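Local structure of putative cytochrome P450 hydroxylase (Chondromyces apiculatus DSM 436, 6GMF) at residues 35-40 against 303-308; 286-291 against 299-304. The protein probably acts as a haem-dependent cytochrome P450 monooxygenase, inserting oxygen into organic substrates, terpenes among them. One frame throughout, in Å; residues are numbered along the deposited sequence.

Contact 1 (35-40 against 303-308); sequences QGFMAV and VVLPLL
Phe37 sets its CG anti to its own carbonyl carbon (chi1 -61°), while Val303 holds CG1 anti to the backbone N (chi1 174°), and the two side chains then run side by side, pointing the same way. Val303 CG1 sits over one face of the Phe37 ring, 3.9 Å from the centroid and displaced toward the rim, a CH-pi contact; CB of Gln35 lies over the centre of the opposite face. The closest apolar approach is Phe37 CD1 to Val303 CB at 3.5 Å. Phe37 CB also rests against Leu305 CG.

The backbones pair in parallel, Met38 with Val304, Ala39 with Leu305 and Val40 with Pro306, and four hydrogen bonds alternate along them. Met38 N to Val303 O (2.8 Å) lies in the carbonyl plane and is almost straight at 175°; Leu305 N to Met38 O is shorter, 2.6 Å. Val40 N then gives to Leu305 O, and Val40 O accepts from Leu307 N at 3.0 Å, at the inverse gamma turn centred on Leu307. On one face Val40 CG2 meets Val304 CG1 at 4.0 Å; Ala39 and Leu305 occupy the other. Leu307, beyond the strand end, reaches Ala39 CB with CD1 at 3.8 Å.

This is the N-terminal-side beta sheet of the P450 fold, where an early strand pairs with one some 260 residues later. Backbone bonds of Val304 with Arg285 and Pro306 with Ile283 place 303-306 between 38-40 and 285-287. Helix 43-51 packs on Val40 and Pro306, helix 16-26 on Leu307, and strand 29-31 borders 38-40.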
loop_
_atom_site.group_PDB
_atom_site.type_symbol
_atom_site.label_atom_id
_atom_site.label_comp_id
_atom_site.label_asym_id
_atom_site.label_seq_id
_atom_site.Cartn_x
_atom_site.Cartn_y
_atom_site.Cartn_z
ATOM N N GLN A 35 -6.922 1.720 -22.246
ATOM C CA GLN A 35 -7.588 0.855 -21.272
ATOM C C GLN A 35 -9.098 1.127 -21.242
ATOM O O GLN A 35 -9.876 0.241 -20.964
ATOM C CB GLN A 35 -7.036 1.098 -19.859
ATOM C CG GLN A 35 -5.564 0.738 -19.695
ATOM C CD GLN A 35 -4.596 1.840 -20.062
ATOM O OE1 GLN A 35 -4.961 2.909 -20.557
ATOM N NE2 GLN A 35 -3.323 1.567 -19.874
ATOM N N GLY A 36 -9.482 2.390 -21.437
ATOM C CA GLY A 36 -10.867 2.799 -21.433
ATOM C C GLY A 36 -11.420 2.945 -20.027
ATOM O O GLY A 36 -12.622 2.958 -19.821
ATOM N N PHE A 37 -10.524 3.034 -19.040
ATOM C CA PHE A 37 -10.957 3.097 -17.659
ATOM C C PHE A 37 -11.363 4.542 -17.360
ATOM O O PHE A 37 -10.768 5.482 -17.899
ATOM C CB PHE A 37 -9.829 2.688 -16.717
ATOM C CG PHE A 37 -9.313 1.285 -16.877
ATOM C CD1 PHE A 37 -10.070 0.293 -17.499
ATOM C CD2 PHE A 37 -8.087 0.950 -16.342
ATOM C CE1 PHE A 37 -9.572 -1.000 -17.590
ATOM C CE2 PHE A 37 -7.605 -0.345 -16.423
ATOM C CZ PHE A 37 -8.354 -1.312 -17.044
ATOM N N MET A 38 -12.380 4.716 -16.530
ATOM C CA MET A 38 -12.835 6.043 -16.194
ATOM C C MET A 38 -12.151 6.475 -14.886
ATOM O O MET A 38 -12.060 5.705 -13.956
ATOM C CB MET A 38 -14.354 6.107 -16.029
ATOM C CG MET A 38 -15.125 5.502 -17.192
ATOM S SD MET A 38 -14.781 6.373 -18.715
ATOM C CE MET A 38 -16.000 7.675 -18.652
ATOM N N ALA A 39 -11.627 7.695 -14.839
ATOM C CA ALA A 39 -10.912 8.184 -13.655
ATOM C C ALA A 39 -11.702 9.310 -13.006
ATOM O O ALA A 39 -12.173 10.202 -13.665
ATOM C CB ALA A 39 -9.559 8.666 -14.049
ATOM N N VAL A 40 -11.760 9.299 -11.669
ATOM C CA VAL A 40 -12.486 10.292 -10.914
ATOM C C VAL A 40 -11.482 11.003 -10.007
ATOM O O VAL A 40 -10.846 10.342 -9.254
ATOM C CB VAL A 40 -13.602 9.623 -10.103
ATOM C CG1 VAL A 40 -14.343 10.596 -9.209
ATOM C CG2 VAL A 40 -14.557 8.920 -11.048
ATOM N N VAL A 303 -14.988 0.117 -15.945
ATOM C CA VAL A 303 -13.974 0.154 -14.874
ATOM C C VAL A 303 -13.702 1.613 -14.505
ATOM O O VAL A 303 -13.499 2.459 -15.387
ATOM C CB VAL A 303 -12.697 -0.569 -15.306
ATOM C CG1 VAL A 303 -11.590 -0.408 -14.261
ATOM C CG2 VAL A 303 -13.010 -2.036 -15.575
ATOM N N VAL A 304 -13.667 1.887 -13.195
ATOM C CA VAL A 304 -13.583 3.212 -12.684
ATOM C C VAL A 304 -12.420 3.240 -11.700
ATOM O O VAL A 304 -12.339 2.344 -10.893
ATOM C CB VAL A 304 -14.877 3.613 -11.960
ATOM C CG1 VAL A 304 -14.735 4.960 -11.282
ATOM C CG2 VAL A 304 -16.063 3.598 -12.921
ATOM N N LEU A 305 -11.546 4.236 -11.855
ATOM C CA LEU A 305 -10.395 4.444 -10.980
ATOM C C LEU A 305 -10.635 5.679 -10.130
ATOM O O LEU A 305 -10.431 6.807 -10.583
ATOM C CB LEU A 305 -9.123 4.644 -11.812
ATOM C CG LEU A 305 -8.780 3.571 -12.851
ATOM C CD1 LEU A 305 -7.462 3.948 -13.486
ATOM C CD2 LEU A 305 -8.678 2.231 -12.213
ATOM N N PRO A 306 -11.050 5.496 -8.863
ATOM C CA PRO A 306 -11.059 6.593 -7.914
ATOM C C PRO A 306 -9.601 6.984 -7.626
ATOM O O PRO A 306 -8.801 6.130 -7.187
ATOM C CB PRO A 306 -11.762 6.030 -6.682
ATOM C CG PRO A 306 -12.380 4.740 -7.126
ATOM C CD PRO A 306 -11.540 4.236 -8.280
ATOM N N LEU A 307 -9.240 8.222 -7.960
ATOM C CA LEU A 307 -7.851 8.658 -7.918
ATOM C C LEU A 307 -7.599 9.202 -6.515
ATOM O O LEU A 307 -7.825 10.388 -6.282
ATOM C CB LEU A 307 -7.614 9.750 -8.954
ATOM C CG LEU A 307 -7.874 9.336 -10.414
ATOM C CD1 LEU A 307 -7.668 10.525 -11.343
ATOM C CD2 LEU A 307 -6.981 8.206 -10.838
ATOM N N LEU A 308 -7.262 8.296 -5.601
ATOM C CA LEU A 308 -6.972 8.686 -4.205
ATOM C C LEU A 308 -5.948 9.837 -4.170
ATOM O O LEU A 308 -6.093 10.767 -3.330
ATOM C CB LEU A 308 -6.423 7.479 -3.447
ATOM C CG LEU A 308 -7.313 6.244 -3.445
ATOM C CD1 LEU A 308 -6.661 5.195 -2.598
ATOM C CD2 LEU A 308 -8.705 6.550 -2.972
#

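Contact 2 (286-291 against 299-304); sequences QTMTDV and PARSVV
Thr287 and the turn 299-302 form the tight part of this contact. Thr287 OG1 stands between its backbone N and carbonyl carbon (chi1 56°), from where it donates to Pro299 O at 2.7 Å and accepts from Ser302 N at 3.0 Å. Pro299 O also takes the Ser302 hydroxyl, so two side-chain donors grip one carbonyl. The backbone of Thr287 is held as well: its N gives to Ser302 O (2.9 Å), and its O receives Arg301 N, which sits above the carbonyl plane. The methyl branch, CG2, packs on Val304 CG2 at 3.8 Å, the side chains crossing at about a right angle.

On the exposed side one bond is still firm: Asp290 OD1 takes Ala300 N at 2.9 Å from above the carboxylate plane. The rest is looser. Gln286, extended beyond CG, brings NE2 to Arg301 O in a weak bond of 3.3 Å, its amide plane turned 74° from the guanidinium. Met288 CE lies over one guanidinium face, 4.0 Å from Arg301 CZ, and Asp290 OD2 has a long, weak ion pair with Arg297.

Arg301, at phi 70°, occupies the third position of a type II beta turn at the base of the hairpin 291-293/296-298, which in this P450 fold connects the antiparallel strands 285-287 and 303-306, paired at Gln286 and Val303.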
loop_
_atom_site.group_PDB
_atom_site.type_symbol
_atom_site.label_atom_id
_atom_site.label_comp_id
_atom_site.label_asym_id
_atom_site.label_seq_id
_atom_site.Cartn_x
_atom_site.Cartn_y
_atom_site.Cartn_z
ATOM N N GLN A 286 -15.958 -1.223 -10.541
ATOM C CA GLN A 286 -16.732 -1.435 -11.779
ATOM C C GLN A 286 -18.178 -1.035 -11.524
ATOM O O GLN A 286 -18.762 -1.399 -10.467
ATOM C CB GLN A 286 -16.660 -2.891 -12.223
ATOM C CG GLN A 286 -17.370 -3.116 -13.552
ATOM C CD GLN A 286 -17.311 -4.550 -14.032
ATOM O OE1 GLN A 286 -17.484 -5.493 -13.270
ATOM N NE2 GLN A 286 -17.168 -4.705 -15.338
ATOM N N THR A 287 -18.736 -0.254 -12.452
ATOM C CA THR A 287 -20.126 0.130 -12.272
ATOM C C THR A 287 -21.033 -1.034 -12.630
ATOM O O THR A 287 -20.789 -1.761 -13.561
ATOM C CB THR A 287 -20.508 1.363 -13.088
ATOM O OG1 THR A 287 -20.207 1.087 -14.455
ATOM C CG2 THR A 287 -19.726 2.578 -12.659
ATOM N N MET A 288 -22.078 -1.163 -11.823
ATOM C CA MET A 288 -23.056 -2.196 -11.970
ATOM C C MET A 288 -24.263 -1.686 -12.772
ATOM O O MET A 288 -24.951 -2.485 -13.387
ATOM C CB MET A 288 -23.460 -2.713 -10.585
ATOM C CG MET A 288 -22.329 -3.443 -9.855
ATOM S SD MET A 288 -21.780 -4.979 -10.662
ATOM C CE MET A 288 -20.509 -4.411 -11.790
ATOM N N THR A 289 -24.457 -0.361 -12.821
ATOM C CA THR A 289 -25.550 0.325 -13.528
ATOM C C THR A 289 -24.982 1.597 -14.160
ATOM O O THR A 289 -23.833 1.972 -13.895
ATOM C CB THR A 289 -26.730 0.647 -12.594
ATOM O OG1 THR A 289 -26.302 1.383 -11.438
ATOM C CG2 THR A 289 -27.456 -0.604 -12.153
ATOM N N ASP A 290 -25.782 2.255 -15.006
ATOM C CA ASP A 290 -25.484 3.595 -15.424
ATOM C C ASP A 290 -25.508 4.460 -14.166
ATOM O O ASP A 290 -26.428 4.353 -13.345
ATOM C CB ASP A 290 -26.463 4.089 -16.498
ATOM C CG ASP A 290 -26.080 3.658 -17.904
ATOM O OD1 ASP A 290 -25.538 2.568 -18.041
ATOM O OD2 ASP A 290 -26.313 4.429 -18.849
ATOM N N VAL A 291 -24.450 5.253 -13.981
ATOM C CA VAL A 291 -24.358 6.096 -12.793
ATOM C C VAL A 291 -23.969 7.503 -13.251
ATOM O O VAL A 291 -23.598 7.720 -14.406
ATOM C CB VAL A 291 -23.391 5.539 -11.730
ATOM C CG1 VAL A 291 -23.859 4.215 -11.144
ATOM C CG2 VAL A 291 -21.982 5.431 -12.266
ATOM N N PRO A 299 -21.259 4.758 -17.989
ATOM C CA PRO A 299 -22.086 3.620 -18.369
ATOM C C PRO A 299 -21.868 2.429 -17.427
ATOM O O PRO A 299 -20.798 2.276 -16.811
ATOM C CB PRO A 299 -21.617 3.227 -19.771
ATOM C CG PRO A 299 -20.651 4.298 -20.214
ATOM C CD PRO A 299 -20.190 5.015 -18.957
ATOM N N ALA A 300 -22.904 1.603 -17.331
ATOM C CA ALA A 300 -22.849 0.285 -16.722
ATOM C C ALA A 300 -21.618 -0.471 -17.235
ATOM O O ALA A 300 -21.239 -0.319 -18.370
ATOM C CB ALA A 300 -24.108 -0.484 -17.070
ATOM N N ARG A 301 -20.988 -1.228 -16.330
ATOM C CA ARG A 301 -19.902 -2.114 -16.568
ATOM C C ARG A 301 -18.599 -1.408 -16.909
ATOM O O ARG A 301 -17.654 -2.082 -17.315
ATOM C CB ARG A 301 -20.292 -3.125 -17.647
ATOM C CG ARG A 301 -21.462 -3.988 -17.200
ATOM C CD ARG A 301 -21.023 -5.015 -16.171
ATOM N NE ARG A 301 -22.127 -5.532 -15.394
ATOM C CZ ARG A 301 -22.088 -6.656 -14.709
ATOM N NH1 ARG A 301 -20.935 -7.286 -14.565
ATOM N NH2 ARG A 301 -23.200 -7.138 -14.190
ATOM N N SER A 302 -18.478 -0.111 -16.619
ATOM C CA SER A 302 -17.215 0.581 -16.814
ATOM C C SER A 302 -16.277 0.273 -15.647
ATOM O O SER A 302 -16.746 0.173 -14.516
ATOM C CB SER A 302 -17.421 2.052 -16.895
ATOM O OG SER A 302 -18.224 2.379 -18.011
ATOM N N VAL A 303 -14.988 0.117 -15.945
ATOM C CA VAL A 303 -13.974 0.154 -14.874
ATOM C C VAL A 303 -13.702 1.613 -14.505
ATOM O O VAL A 303 -13.499 2.459 -15.387
ATOM C CB VAL A 303 -12.697 -0.569 -15.306
ATOM C CG1 VAL A 303 -11.590 -0.408 -14.261
ATOM C CG2 VAL A 303 -13.010 -2.036 -15.575
ATOM N N VAL A 304 -13.667 1.887 -13.195
ATOM C CA VAL A 304 -13.583 3.212 -12.684
ATOM C C VAL A 304 -12.420 3.240 -11.700
ATOM O O VAL A 304 -12.339 2.344 -10.893
ATOM C CB VAL A 304 -14.877 3.613 -11.960
ATOM C CG1 VAL A 304 -14.735 4.960 -11.282
ATOM C CG2 VAL A 304 -16.063 3.598 -12.921
#

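How the contacts relate
Contacts 1 and 2 meet on strand 303-306, with centres about 11 Å apart and Val303 and Val304 in common. The strand pairs in parallel with 38-40 in contact 1 and antiparallel with 285-287 in contact 2, joining neighbouring strands of one mixed sheet. Packing also links them directly: Met38 CG lies 4.2 Å from Ser302 CB. Contact 1 is buried and nearer the haem: Leu308 touches it, and the side chain of Pro306 is about 7 Å away. Contact 2 lies at the surface and comes toward the haem through the shared Val304, whose side chain is about 11 Å from it. Haem-binding Arg285, on strand 285-287, bonds to Val304 through its backbone, while its side chain lies about 4 Å from those of Pro306 and Val304.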